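Local atomic coordinates of protein ShdD (Sedimentibacter hydroxybenzoicus, PDB entry 7AE5), a protein that takes part in the anaerobic non-oxidative decarboxylation and detoxification of phenolic derivatives, although its precise biochemical role is unknown. Residues C3-G7 / V43-L49; N10-M14 / V25-K30. One frame throughout, in Å; residues are numbered along the deposited sequence.

How the interactions relate
Both interactions converge on one zinc ion held by four cysteines: interaction 1 supplies Cys3 and Cys6 from the first CxxC pair, and interaction 2 supplies Cys28, with Cys31 completing the site. Along the chain, interaction 2 is nested inside the loop that interaction 1 closes, and their centres lie about 14 Å apart. They touch directly round the metal, where Cys3 SG lies 3.6 Å from Cys28 CB and Cys6 SG 3.7 Å from Cys28 SG. A further touch joins Cys3 N to Val11 CG2 at 3.8 Å, packing the first cysteine loop against the hairpin. Each contact also reaches a phenolic acid decarboxylase chain, through Arg5 in one and Arg12 in the other.

Interaction 1 of 2, residues C3-G7 / V43-L49; sequences CHRCG and VMEKFKL. With ZN (zinc ion), chain Z.
The first CxxC loop of the zinc site, residues 3-7, is backed by the loop that precedes helix 51-55, with Arg5 and Leu49 at the centre. Leu49 N donates to Arg5 O at 3.0 Å, approaching from above the carbonyl plane, 55° out of it, with a fairly straight N-H angle of 155°. Beyond this bond the two side chains run side by side in the same direction. With chi1 at 169° the Arg5 chain leaves alongside Leu49, and a bend at chi3 turns the guanidinium; Leu49 CD1 sits over one face of it, 3.5 Å from Arg5 NE. Arg5 CD also rests 3.4 Å from Phe47 O. Next along, Cys6 CA makes a CA-H...O contact of 3.2 Å with Leu49 O, and Val43 CG2 packs 3.7 Å from His4 O. On the metal side, Cys3 SG and Cys6 SG each bind the zinc ion at 2.3 Å, and Cys3 SG accepts a nearly straight bond from Cys6 N at 3.5 Å. Arg5 NH2 bonds to Cys31 O and NH1 to Gly274 O of a phenolic acid decarboxylase chain. Leu49 thus lies over a face of the cation, while the guanidinium N-H groups tie the CxxC loop to Cys31 and to the partner subunit, and the N-H donated to Cys3 SG would be expected to ease the negative charge of the zinc-bound thiolate.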
loop_
_atom_site.group_PDB
_atom_site.type_symbol
_atom_site.label_atom_id
_atom_site.label_comp_id
_atom_site.label_asym_id
_atom_site.label_seq_id
_atom_site.Cartn_x
_atom_site.Cartn_y
_atom_site.Cartn_z
ATOM N N CYS H 3 -10.665 -24.443 48.359
ATOM C CA CYS H 3 -9.658 -23.849 47.494
ATOM C C CYS H 3 -10.283 -22.727 46.674
ATOM O O CYS H 3 -11.300 -22.926 46.003
ATOM C CB CYS H 3 -9.058 -24.917 46.581
ATOM S SG CYS H 3 -8.227 -24.269 45.119
ATOM N N HIS H 4 -9.675 -21.540 46.731
ATOM C CA HIS H 4 -10.265 -20.364 46.100
ATOM C C HIS H 4 -10.296 -20.462 44.580
ATOM O O HIS H 4 -11.081 -19.750 43.945
ATOM C CB HIS H 4 -9.502 -19.107 46.521
ATOM C CG HIS H 4 -9.533 -18.848 47.995
ATOM N ND1 HIS H 4 -8.668 -19.462 48.875
ATOM C CD2 HIS H 4 -10.324 -18.044 48.744
ATOM C CE1 HIS H 4 -8.925 -19.047 50.103
ATOM N NE2 HIS H 4 -9.925 -18.186 50.051
ATOM N N ARG H 5 -9.473 -21.324 43.986
ATOM C CA ARG H 5 -9.371 -21.400 42.534
ATOM C C ARG H 5 -10.358 -22.397 41.932
ATOM O O ARG H 5 -11.073 -22.068 40.981
ATOM C CB ARG H 5 -7.942 -21.767 42.129
ATOM C CG ARG H 5 -7.789 -22.129 40.662
ATOM C CD ARG H 5 -6.399 -21.789 40.162
ATOM N NE ARG H 5 -5.453 -22.874 40.398
ATOM C CZ ARG H 5 -4.163 -22.818 40.101
ATOM N NH1 ARG H 5 -3.625 -21.736 39.562
ATOM N NH2 ARG H 5 -3.392 -23.871 40.355
ATOM N N CYS H 6 -10.407 -23.614 42.467
ATOM C CA CYS H 6 -11.237 -24.669 41.905
ATOM C C CYS H 6 -12.365 -25.110 42.828
ATOM O O CYS H 6 -13.153 -25.981 42.445
ATOM C CB CYS H 6 -10.370 -25.875 41.529
ATOM S SG CYS H 6 -9.921 -26.920 42.920
ATOM N N GLY H 7 -12.467 -24.536 44.025
ATOM C CA GLY H 7 -13.567 -24.816 44.924
ATOM C C GLY H 7 -13.497 -26.134 45.661
ATOM O O GLY H 7 -14.422 -26.445 46.422
ATOM N N VAL H 43 -9.555 -15.038 43.191
ATOM C CA VAL H 43 -9.117 -15.546 41.896
ATOM C C VAL H 43 -10.055 -14.998 40.830
ATOM O O VAL H 43 -11.276 -15.158 40.929
ATOM C CB VAL H 43 -9.098 -17.081 41.882
ATOM C CG1 VAL H 43 -8.682 -17.595 40.513
ATOM C CG2 VAL H 43 -8.171 -17.610 42.965
ATOM N N MET H 44 -9.490 -14.336 39.822
ATOM C CA MET H 44 -10.302 -13.849 38.716
ATOM C C MET H 44 -11.033 -15.005 38.045
ATOM O O MET H 44 -10.610 -16.164 38.104
ATOM C CB MET H 44 -9.444 -13.113 37.686
ATOM C CG MET H 44 -8.588 -11.990 38.242
ATOM S SD MET H 44 -7.657 -11.181 36.925
ATOM C CE MET H 44 -7.340 -9.574 37.652
ATOM N N GLU H 45 -12.150 -14.672 37.395
ATOM C CA GLU H 45 -13.004 -15.698 36.805
ATOM C C GLU H 45 -12.245 -16.549 35.794
ATOM O O GLU H 45 -12.449 -17.767 35.719
ATOM C CB GLU H 45 -14.222 -15.049 36.148
ATOM C CG GLU H 45 -15.262 -16.040 35.664
ATOM C CD GLU H 45 -15.881 -16.828 36.800
ATOM O OE1 GLU H 45 -16.196 -16.220 37.845
ATOM O OE2 GLU H 45 -16.048 -18.057 36.652
ATOM N N LYS H 46 -11.353 -15.931 35.016
ATOM C CA LYS H 46 -10.670 -16.644 33.945
ATOM C C LYS H 46 -9.574 -17.574 34.447
ATOM O O LYS H 46 -9.149 -18.465 33.702
ATOM C CB LYS H 46 -10.082 -15.650 32.941
ATOM C CG LYS H 46 -9.000 -14.747 33.507
ATOM C CD LYS H 46 -8.153 -14.152 32.393
ATOM C CE LYS H 46 -8.509 -12.694 32.148
ATOM N NZ LYS H 46 -8.263 -11.856 33.353
ATOM N N PHE H 47 -9.104 -17.396 35.680
ATOM C CA PHE H 47 -8.085 -18.273 36.238
ATOM C C PHE H 47 -8.660 -19.347 37.149
ATOM O O PHE H 47 -7.908 -20.211 37.611
ATOM C CB PHE H 47 -7.038 -17.452 37.000
ATOM C CG PHE H 47 -6.218 -16.556 36.116
ATOM C CD1 PHE H 47 -5.722 -17.021 34.909
ATOM C CD2 PHE H 47 -5.951 -15.251 36.486
ATOM C CE1 PHE H 47 -4.970 -16.199 34.089
ATOM C CE2 PHE H 47 -5.200 -14.424 35.671
ATOM C CZ PHE H 47 -4.709 -14.899 34.472
ATOM N N LYS H 48 -9.963 -19.315 37.417
ATOM C CA LYS H 48 -10.597 -20.379 38.182
ATOM C C LYS H 48 -10.601 -21.673 37.376
ATOM O O LYS H 48 -10.693 -21.668 36.146
ATOM C CB LYS H 48 -12.028 -19.990 38.557
ATOM C CG LYS H 48 -12.122 -18.934 39.646
ATOM C CD LYS H 48 -13.567 -18.640 40.012
ATOM C CE LYS H 48 -13.652 -17.731 41.226
ATOM N NZ LYS H 48 -15.064 -17.448 41.601
ATOM N N LEU H 49 -10.499 -22.793 38.086
ATOM C CA LEU H 49 -10.437 -24.103 37.461
ATOM C C LEU H 49 -11.626 -24.949 37.895
ATOM O O LEU H 49 -12.259 -24.691 38.922
ATOM C CB LEU H 49 -9.128 -24.822 37.811
ATOM C CG LEU H 49 -7.849 -24.172 37.280
ATOM C CD1 LEU H 49 -6.619 -24.926 37.765
ATOM C CD2 LEU H 49 -7.881 -24.103 35.762
HETATM ZN ZN ZN Z . -7.910 -26.180 43.827
#

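Interaction 2 of 2, residues N10-M14 / V25-K30; sequences NVRKM and VYVCEK. With ZN (zinc ion), chain Z.
Arg12 and Val27 lie side by side, pointing the same way from one face of the antiparallel hairpin of strands 11-16 and 24-28. Arg12 CG is wedged between its backbone N and carbonyl carbon (chi1 69°), the chain extends straight to NE, and a quarter turn at the last torsion (chi4 91°) sets the guanidinium's face to Val27 CG1, which lies 4.1 Å above its plane. Glu29 crosses Arg12 at about a right angle, its carboxylate, near the guanidinium's edge, turned 87° from it. Glu29 OE2 remains 4.1 Å from Arg12 NE, beyond a salt bridge; Arg12 NH2 instead pairs with Asp173 of a phenolic acid decarboxylase chain. An alanine in place of Arg12 is likely to leave Asp173 without its cationic mate and to strip Val27 CG1 of the flat group beside it. Asn10 and Glu29 pass at a slant, the amide lying against Glu29 CB. Met14 crosses Val27 at roughly a right angle, its CE 3.7 Å from Val27 CB. On the opposite face, Val11 crosses Tyr26, with Val11 CG1 3.8 Å from Tyr26 CB. Val27 N donates to Arg12 O at 3.0 Å and Arg12 N returns a bond to Val27 O; Met14 N donates to Val25 O at 2.7 Å. At the metal end, Glu29 N binds Asn10 O at 2.9 Å, just after Cys28, whose SG holds the zinc ion at 2.3 Å. The hairpin thus directs Cys28 to the metal on one face and turns Arg12 on the other to the partner subunit, where Asp173 meets its charge and Glu29 probably adds a weaker attraction.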
loop_
_atom_site.group_PDB
_atom_site.type_symbol
_atom_site.label_atom_id
_atom_site.label_comp_id
_atom_site.label_asym_id
_atom_site.label_seq_id
_atom_site.Cartn_x
_atom_site.Cartn_y
_atom_site.Cartn_z
ATOM N N ASN H 10 -10.672 -30.594 49.135
ATOM C CA ASN H 10 -9.485 -31.423 49.341
ATOM C C ASN H 10 -8.264 -30.515 49.504
ATOM O O ASN H 10 -7.377 -30.431 48.652
ATOM C CB ASN H 10 -9.313 -32.402 48.190
ATOM C CG ASN H 10 -8.325 -33.506 48.505
ATOM O OD1 ASN H 10 -7.811 -33.597 49.620
ATOM N ND2 ASN H 10 -8.056 -34.357 47.521
ATOM N N VAL H 11 -8.235 -29.824 50.642
ATOM C CA VAL H 11 -7.183 -28.877 50.984
ATOM C C VAL H 11 -6.508 -29.355 52.262
ATOM O O VAL H 11 -7.179 -29.799 53.198
ATOM C CB VAL H 11 -7.746 -27.451 51.157
ATOM C CG1 VAL H 11 -6.734 -26.541 51.843
ATOM C CG2 VAL H 11 -8.165 -26.879 49.810
ATOM N N ARG H 12 -5.179 -29.274 52.293
ATOM C CA ARG H 12 -4.402 -29.656 53.461
ATOM C C ARG H 12 -3.416 -28.546 53.796
ATOM O O ARG H 12 -3.156 -27.648 52.991
ATOM C CB ARG H 12 -3.655 -30.976 53.235
ATOM C CG ARG H 12 -2.538 -30.876 52.215
ATOM C CD ARG H 12 -1.805 -32.197 52.058
ATOM N NE ARG H 12 -0.794 -32.122 51.011
ATOM C CZ ARG H 12 0.471 -31.781 51.212
ATOM N NH1 ARG H 12 0.927 -31.496 52.422
ATOM N NH2 ARG H 12 1.301 -31.724 50.175
ATOM N N LYS H 13 -2.865 -28.619 55.004
ATOM C CA LYS H 13 -1.890 -27.637 55.460
ATOM C C LYS H 13 -0.501 -28.015 54.967
ATOM O O LYS H 13 -0.001 -29.105 55.268
ATOM C CB LYS H 13 -1.904 -27.534 56.982
ATOM C CG LYS H 13 -0.775 -26.685 57.529
ATOM C CD LYS H 13 -1.218 -25.906 58.743
ATOM C CE LYS H 13 -1.458 -26.821 59.927
ATOM N NZ LYS H 13 -0.223 -27.568 60.283
ATOM N N MET H 14 0.127 -27.111 54.215
ATOM C CA MET H 14 1.480 -27.350 53.727
ATOM C C MET H 14 2.507 -27.162 54.838
ATOM O O MET H 14 3.263 -28.084 55.161
ATOM C CB MET H 14 1.783 -26.421 52.549
ATOM C CG MET H 14 2.740 -27.003 51.527
ATOM S SD MET H 14 3.524 -25.716 50.541
ATOM C CE MET H 14 2.208 -25.341 49.387
ATOM N N VAL H 25 0.213 -22.082 55.620
ATOM C CA VAL H 25 0.063 -22.134 54.171
ATOM C C VAL H 25 -0.723 -23.384 53.812
ATOM O O VAL H 25 -0.370 -24.490 54.240
ATOM C CB VAL H 25 1.420 -22.116 53.446
ATOM C CG1 VAL H 25 1.208 -22.045 51.944
ATOM C CG2 VAL H 25 2.258 -20.941 53.919
ATOM N N TYR H 26 -1.781 -23.209 53.029
ATOM C CA TYR H 26 -2.627 -24.301 52.574
ATOM C C TYR H 26 -2.398 -24.542 51.090
ATOM O O TYR H 26 -1.962 -23.651 50.357
ATOM C CB TYR H 26 -4.102 -23.991 52.846
ATOM C CG TYR H 26 -4.359 -23.592 54.279
ATOM C CD1 TYR H 26 -4.395 -24.544 55.287
ATOM C CD2 TYR H 26 -4.545 -22.261 54.627
ATOM C CE1 TYR H 26 -4.622 -24.184 56.601
ATOM C CE2 TYR H 26 -4.772 -21.891 55.939
ATOM C CZ TYR H 26 -4.808 -22.856 56.921
ATOM O OH TYR H 26 -5.034 -22.493 58.228
ATOM N N VAL H 27 -2.687 -25.764 50.650
ATOM C CA VAL H 27 -2.504 -26.154 49.256
ATOM C C VAL H 27 -3.628 -27.098 48.852
ATOM O O VAL H 27 -3.999 -28.006 49.605
ATOM C CB VAL H 27 -1.119 -26.797 49.015
ATOM C CG1 VAL H 27 -0.904 -27.998 49.930
ATOM C CG2 VAL H 27 -0.948 -27.185 47.546
ATOM N N CYS H 28 -4.179 -26.868 47.664
ATOM C CA CYS H 28 -5.222 -27.723 47.121
ATOM C C CYS H 28 -4.603 -28.979 46.524
ATOM O O CYS H 28 -3.626 -28.903 45.775
ATOM C CB CYS H 28 -6.021 -26.964 46.063
ATOM S SG CYS H 28 -7.199 -27.967 45.145
ATOM N N GLU H 29 -5.170 -30.138 46.862
ATOM C CA GLU H 29 -4.656 -31.398 46.343
ATOM C C GLU H 29 -5.191 -31.730 44.957
ATOM O O GLU H 29 -4.728 -32.702 44.350
ATOM C CB GLU H 29 -4.976 -32.539 47.313
ATOM C CG GLU H 29 -4.221 -32.453 48.633
ATOM C CD GLU H 29 -3.972 -33.813 49.257
ATOM O OE1 GLU H 29 -3.375 -34.680 48.584
ATOM O OE2 GLU H 29 -4.369 -34.015 50.424
ATOM N N LYS H 30 -6.141 -30.953 44.439
ATOM C CA LYS H 30 -6.643 -31.183 43.091
ATOM C C LYS H 30 -5.920 -30.327 42.053
ATOM O O LYS H 30 -5.517 -30.836 41.002
ATOM C CB LYS H 30 -8.152 -30.921 43.031
ATOM C CG LYS H 30 -8.858 -31.701 41.934
ATOM C CD LYS H 30 -9.864 -30.841 41.184
ATOM C CE LYS H 30 -11.190 -30.762 41.916
ATOM N NZ LYS H 30 -12.267 -30.222 41.041
HETATM ZN ZN ZN Z . -7.910 -26.180 43.827
#